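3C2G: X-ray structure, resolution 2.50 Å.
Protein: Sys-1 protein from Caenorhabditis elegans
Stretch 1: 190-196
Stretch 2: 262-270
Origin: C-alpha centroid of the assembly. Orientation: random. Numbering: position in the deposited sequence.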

ATOM      1  N   ILE A 190      10.721  -1.783  19.862  1.00 34.94           N
ATOM      2  CA  ILE A 190       9.323  -1.517  20.176  1.00 35.82           C
ATOM      3  C   ILE A 190       8.443  -1.620  18.926  1.00 36.36           C
ATOM      4  O   ILE A 190       7.318  -2.107  19.003  1.00 36.75           O
ATOM      5  CB  ILE A 190       9.150  -0.154  20.864  1.00 36.27           C
ATOM      6  CG1 ILE A 190       9.619  -0.263  22.315  1.00 38.53           C
ATOM      7  CG2 ILE A 190       7.704   0.289  20.852  1.00 34.33           C
ATOM      8  CD1 ILE A 190      10.208   1.003  22.862  1.00 41.81           C
ATOM      9  N   PHE A 191       8.971  -1.205  17.778  1.00 36.13           N
ATOM     10  CA  PHE A 191       8.245  -1.352  16.525  1.00 36.27           C
ATOM     11  C   PHE A 191       8.186  -2.794  16.062  1.00 36.49           C
ATOM     12  O   PHE A 191       7.127  -3.276  15.671  1.00 36.92           O
ATOM     13  CB  PHE A 191       8.827  -0.438  15.437  1.00 35.71           C
ATOM     14  CG  PHE A 191       8.615   1.023  15.720  1.00 35.56           C
ATOM     15  CD1 PHE A 191       7.386   1.620  15.461  1.00 33.53           C
ATOM     16  CD2 PHE A 191       9.636   1.794  16.279  1.00 33.10           C
ATOM     17  CE1 PHE A 191       7.177   2.975  15.730  1.00 35.45           C
ATOM     18  CE2 PHE A 191       9.442   3.142  16.560  1.00 32.87           C
ATOM     19  CZ  PHE A 191       8.211   3.742  16.286  1.00 35.56           C
ATOM     20  N   ILE A 192       9.323  -3.479  16.106  1.00 37.23           N
ATOM     21  CA  ILE A 192       9.402  -4.897  15.730  1.00 37.10           C
ATOM     22  C   ILE A 192       8.347  -5.733  16.455  1.00 36.29           C
ATOM     23  O   ILE A 192       7.651  -6.523  15.828  1.00 37.15           O
ATOM     24  CB  ILE A 192      10.816  -5.461  15.986  1.00 37.58           C
ATOM     25  CG1 ILE A 192      11.868  -4.667  15.186  1.00 39.79           C
ATOM     26  CG2 ILE A 192      10.884  -6.942  15.648  1.00 37.86           C
ATOM     27  CD1 ILE A 192      11.633  -4.628  13.659  1.00 41.33           C
ATOM     28  N   ILE A 193       8.197  -5.505  17.755  1.00 34.98           N
ATOM     29  CA  ILE A 193       7.255  -6.243  18.586  1.00 34.45           C
ATOM     30  C   ILE A 193       5.793  -5.922  18.251  1.00 35.12           C
ATOM     31  O   ILE A 193       4.980  -6.832  18.096  1.00 35.16           O
ATOM     32  CB  ILE A 193       7.532  -6.005  20.096  1.00 33.97           C
ATOM     33  CG1 ILE A 193       8.936  -6.495  20.456  1.00 31.71           C
ATOM     34  CG2 ILE A 193       6.486  -6.699  20.950  1.00 31.59           C
ATOM     35  CD1 ILE A 193       9.537  -5.824  21.654  1.00 29.38           C
ATOM     36  N   PHE A 194       5.456  -4.638  18.155  1.00 35.63           N
ATOM     37  CA  PHE A 194       4.134  -4.220  17.678  1.00 36.21           C
ATOM     38  C   PHE A 194       3.813  -4.842  16.324  1.00 36.60           C
ATOM     39  O   PHE A 194       2.761  -5.441  16.146  1.00 36.54           O
ATOM     40  CB  PHE A 194       4.018  -2.699  17.600  1.00 36.06           C
ATOM     41  CG  PHE A 194       3.486  -2.076  18.849  1.00 37.13           C
ATOM     42  CD1 PHE A 194       2.234  -2.439  19.344  1.00 40.05           C
ATOM     43  CD2 PHE A 194       4.222  -1.125  19.532  1.00 38.05           C
ATOM     44  CE1 PHE A 194       1.726  -1.877  20.513  1.00 39.64           C
ATOM     45  CE2 PHE A 194       3.723  -0.550  20.703  1.00 39.86           C
ATOM     46  CZ  PHE A 194       2.470  -0.930  21.194  1.00 38.96           C
ATOM     47  N   ARG A 195       4.737  -4.743  15.386  1.00 36.86           N
ATOM     48  CA  ARG A 195       4.519  -5.341  14.086  1.00 39.02           C
ATOM     49  C   ARG A 195       4.190  -6.820  14.234  1.00 40.06           C
ATOM     50  O   ARG A 195       3.285  -7.329  13.578  1.00 41.43           O
ATOM     51  CB  ARG A 195       5.748  -5.150  13.202  1.00 38.72           C
ATOM     52  CG  ARG A 195       5.606  -5.721  11.802  1.00 42.26           C
ATOM     53  CD  ARG A 195       6.868  -5.488  10.979  0.50 44.82           C
ATOM     54  NE  ARG A 195       6.701  -5.940   9.602  0.50 47.41           N
ATOM     55  CZ  ARG A 195       6.273  -5.170   8.607  0.50 49.63           C
ATOM     56  NH1 ARG A 195       5.966  -3.897   8.831  0.50 50.95           N
ATOM     57  NH2 ARG A 195       6.152  -5.671   7.384  0.50 48.58           N
ATOM     58  N   PHE A 196       4.917  -7.493  15.122  1.00 40.51           N
ATOM     59  CA  PHE A 196       4.850  -8.929  15.276  1.00 39.92           C
ATOM     60  C   PHE A 196       3.533  -9.412  15.887  1.00 40.37           C
ATOM     61  O   PHE A 196       2.964 -10.385  15.412  1.00 40.58           O
ATOM     62  CB  PHE A 196       6.067  -9.403  16.094  1.00 40.55           C
ATOM     63  CG  PHE A 196       6.093 -10.886  16.365  1.00 38.90           C
ATOM     64  CD1 PHE A 196       6.411 -11.791  15.354  1.00 37.20           C
ATOM     65  CD2 PHE A 196       5.809 -11.371  17.641  1.00 38.96           C
ATOM     66  CE1 PHE A 196       6.432 -13.166  15.601  1.00 38.36           C
ATOM     67  CE2 PHE A 196       5.842 -12.745  17.905  1.00 40.44           C
ATOM     68  CZ  PHE A 196       6.151 -13.644  16.878  1.00 40.20           C
ATOM     69  N   ARG A 262       9.359   4.193  10.820  1.00 28.64           N
ATOM     70  CA  ARG A 262       8.696   3.054  11.434  1.00 29.92           C
ATOM     71  C   ARG A 262       7.292   3.401  11.942  1.00 28.47           C
ATOM     72  O   ARG A 262       6.424   2.536  12.017  1.00 28.88           O
ATOM     73  CB  ARG A 262       9.561   2.459  12.555  1.00 29.51           C
ATOM     74  CG  ARG A 262      10.850   1.762  12.054  1.00 31.66           C
ATOM     75  CD  ARG A 262      11.664   1.251  13.252  1.00 33.90           C
ATOM     76  NE  ARG A 262      12.970   0.691  12.897  1.00 42.57           N
ATOM     77  CZ  ARG A 262      13.294  -0.599  12.989  1.00 44.41           C
ATOM     78  NH1 ARG A 262      12.409  -1.490  13.431  1.00 46.66           N
ATOM     79  NH2 ARG A 262      14.514  -0.996  12.645  1.00 43.51           N
ATOM     80  N   THR A 263       7.070   4.658  12.299  1.00 27.03           N
ATOM     81  CA  THR A 263       5.725   5.103  12.643  1.00 27.04           C
ATOM     82  C   THR A 263       4.816   5.105  11.410  1.00 27.56           C
ATOM     83  O   THR A 263       3.666   4.698  11.508  1.00 27.58           O
ATOM     84  CB  THR A 263       5.749   6.472  13.294  1.00 27.29           C
ATOM     85  OG1 THR A 263       6.487   6.386  14.518  1.00 28.65           O
ATOM     86  CG2 THR A 263       4.346   6.966  13.591  1.00 26.38           C
ATOM     87  N   PHE A 264       5.337   5.529  10.258  1.00 26.89           N
ATOM     88  CA  PHE A 264       4.583   5.435   9.016  1.00 28.11           C
ATOM     89  C   PHE A 264       4.255   3.972   8.718  1.00 29.44           C
ATOM     90  O   PHE A 264       3.116   3.640   8.395  1.00 30.85           O
ATOM     91  CB  PHE A 264       5.346   6.048   7.818  1.00 27.65           C
ATOM     92  CG  PHE A 264       5.425   7.570   7.817  1.00 24.84           C
ATOM     93  CD1 PHE A 264       4.420   8.353   8.371  1.00 23.87           C
ATOM     94  CD2 PHE A 264       6.510   8.211   7.209  1.00 25.24           C
ATOM     95  CE1 PHE A 264       4.500   9.754   8.331  1.00 24.97           C
ATOM     96  CE2 PHE A 264       6.600   9.609   7.162  1.00 22.98           C
ATOM     97  CZ  PHE A 264       5.595  10.381   7.722  1.00 24.86           C
ATOM     98  N   ASP A 265       5.254   3.103   8.822  1.00 31.02           N
ATOM     99  CA  ASP A 265       5.077   1.669   8.569  1.00 32.06           C
ATOM    100  C   ASP A 265       4.038   1.040   9.505  1.00 30.67           C
ATOM    101  O   ASP A 265       3.195   0.275   9.058  1.00 30.99           O
ATOM    102  CB  ASP A 265       6.420   0.937   8.690  1.00 34.23           C
ATOM    103  CG  ASP A 265       6.313  -0.561   8.376  1.00 40.40           C
ATOM    104  OD1 ASP A 265       5.874  -0.922   7.256  1.00 47.50           O
ATOM    105  OD2 ASP A 265       6.665  -1.382   9.254  1.00 45.16           O
ATOM    106  N   LEU A 266       4.085   1.379  10.793  1.00 29.01           N
ATOM    107  CA  LEU A 266       3.135   0.831  11.764  1.00 27.87           C
ATOM    108  C   LEU A 266       1.684   1.312  11.499  1.00 27.13           C
ATOM    109  O   LEU A 266       0.753   0.491  11.430  1.00 27.33           O
ATOM    110  CB  LEU A 266       3.587   1.113  13.200  1.00 26.70           C
ATOM    111  CG  LEU A 266       2.767   0.519  14.348  1.00 29.23           C
ATOM    112  CD1 LEU A 266       2.534  -0.990  14.198  1.00 29.07           C
ATOM    113  CD2 LEU A 266       3.398   0.839  15.713  1.00 28.66           C
ATOM    114  N   LEU A 267       1.498   2.618  11.317  1.00 25.11           N
ATOM    115  CA  LEU A 267       0.197   3.153  10.877  1.00 24.50           C
ATOM    116  C   LEU A 267      -0.333   2.479   9.603  1.00 24.81           C
ATOM    117  O   LEU A 267      -1.510   2.156   9.521  1.00 23.92           O
ATOM    118  CB  LEU A 267       0.284   4.653  10.659  1.00 23.99           C
ATOM    119  CG  LEU A 267       0.394   5.432  11.952  1.00 21.58           C
ATOM    120  CD1 LEU A 267       0.965   6.791  11.656  1.00 16.31           C
ATOM    121  CD2 LEU A 267      -0.954   5.486  12.647  1.00 20.21           C
ATOM    122  N   GLY A 268       0.541   2.246   8.630  1.00 25.21           N
ATOM    123  CA  GLY A 268       0.176   1.445   7.473  1.00 28.13           C
ATOM    124  C   GLY A 268      -0.436   0.101   7.846  1.00 31.03           C
ATOM    125  O   GLY A 268      -1.444  -0.310   7.275  1.00 31.43           O
ATOM    126  N   LEU A 269       0.164  -0.600   8.812  1.00 32.79           N
ATOM    127  CA  LEU A 269      -0.376  -1.885   9.219  1.00 33.67           C
ATOM    128  C   LEU A 269      -1.662  -1.781  10.004  1.00 33.35           C
ATOM    129  O   LEU A 269      -2.527  -2.647   9.882  1.00 33.71           O
ATOM    130  CB  LEU A 269       0.657  -2.697   9.988  1.00 35.53           C
ATOM    131  CG  LEU A 269       1.047  -3.909   9.140  1.00 39.63           C
ATOM    132  CD1 LEU A 269       2.581  -4.006   8.947  1.00 41.99           C
ATOM    133  CD2 LEU A 269       0.426  -5.195   9.722  1.00 40.17           C
ATOM    134  N   LEU A 270      -1.803  -0.731  10.799  1.00 32.75           N
ATOM    135  CA  LEU A 270      -2.981  -0.605  11.637  1.00 34.14           C
ATOM    136  C   LEU A 270      -4.228  -0.256  10.838  1.00 35.09           C
ATOM    137  O   LEU A 270      -5.311  -0.756  11.122  1.00 35.69           O
ATOM    138  CB  LEU A 270      -2.762   0.455  12.705  1.00 34.63           C
ATOM    139  CG  LEU A 270      -1.945   0.047  13.918  1.00 35.67           C
ATOM    140  CD1 LEU A 270      -1.540   1.301  14.674  1.00 36.59           C
ATOM    141  CD2 LEU A 270      -2.753  -0.904  14.805  1.00 35.29           C
TER

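Two helices that run side by side in the same direction can be joined by little more than one face of each, and this pair from the Sys-1 protein of Caenorhabditis elegans illustrates the economy well. The axes approach to 10.5 Å with only 10° between their N-to-C directions, so the register repeats turn by turn: CA of Phe-191 lies 6.7 Å from CA of Arg-262, and one turn later CA of Arg-195 lies 6.7 Å from CA of Leu-266. No hydrogen bond crosses between the helices. Their backbone polar groups are largely engaged within each helix, as in the bond from Arg-195 N to Phe-191 O, 2.8 Å, and the side chains make the contact, burying 473 Å² in total.

Ile-190, at the start of the first stretch, touches nothing across the gap; its side chain sets out sideways and its end leads away. Phe-191 is the centrepiece. Its CA-to-CB bond points toward the second helix, and the m rotamer lays the ring against Arg-262, whose CB sits 3.6 Å from the centroid of the Phe-191 ring and 13° off its normal. This is a CH-pi contact over the ring face, made by the aliphatic base of a residue better known for its charge. The flat ring offers a broad surface, and 104 Å² of Phe-191 is covered, the largest share of any residue here. The ring also reaches Thr-263, with CZ of Phe-191 3.6 Å from OG1 of Thr-263, a hydroxyl whose hydrogen-bonding need is met elsewhere in the structure. CD1 of Phe-191 packs 4.1 Å from CD2 of Leu-266.

Ile-192 starts sideways, but its end comes nearer, bringing its CD1 to 3.2 Å from NH1 of Arg-262. The methyl lies at the edge of the guanidinium, near its plane. Arg-262 thus reaches across the first helix, its CB over the ring of Phe-191 and its guanidinium beside Ile-192. Ile-193 is out of reach.

The CA-to-CB bond of Phe-194 points toward the partner while the end of its side chain leads away; its closest approach is CB to CD2 of Leu-266, 4.1 Å, and the near side of the ring lies only slightly farther off. That same leucine methyl also contacts Phe-191, so one branched aliphatic residue serves two aromatic neighbours on successive turns of the buried seam.

Arg-195 changes the chemistry at the exposed margin. Its chi1, chi2 and chi3 are all t, and this extended chain carries the guanidinium to Asp-265, where NH1 of Arg-195 and OD2 of Asp-265 form a salt bridge at 2.6 Å. The carboxylate approaches at the edge of the guanidinium, near its plane, leaving a face free for Leu-269, whose CD1 lies 3.4 Å from NH1 of Arg-195. Phe-196 is out of reach. The general lesson is apolar packing within, and a long charged side chain bridging the margin.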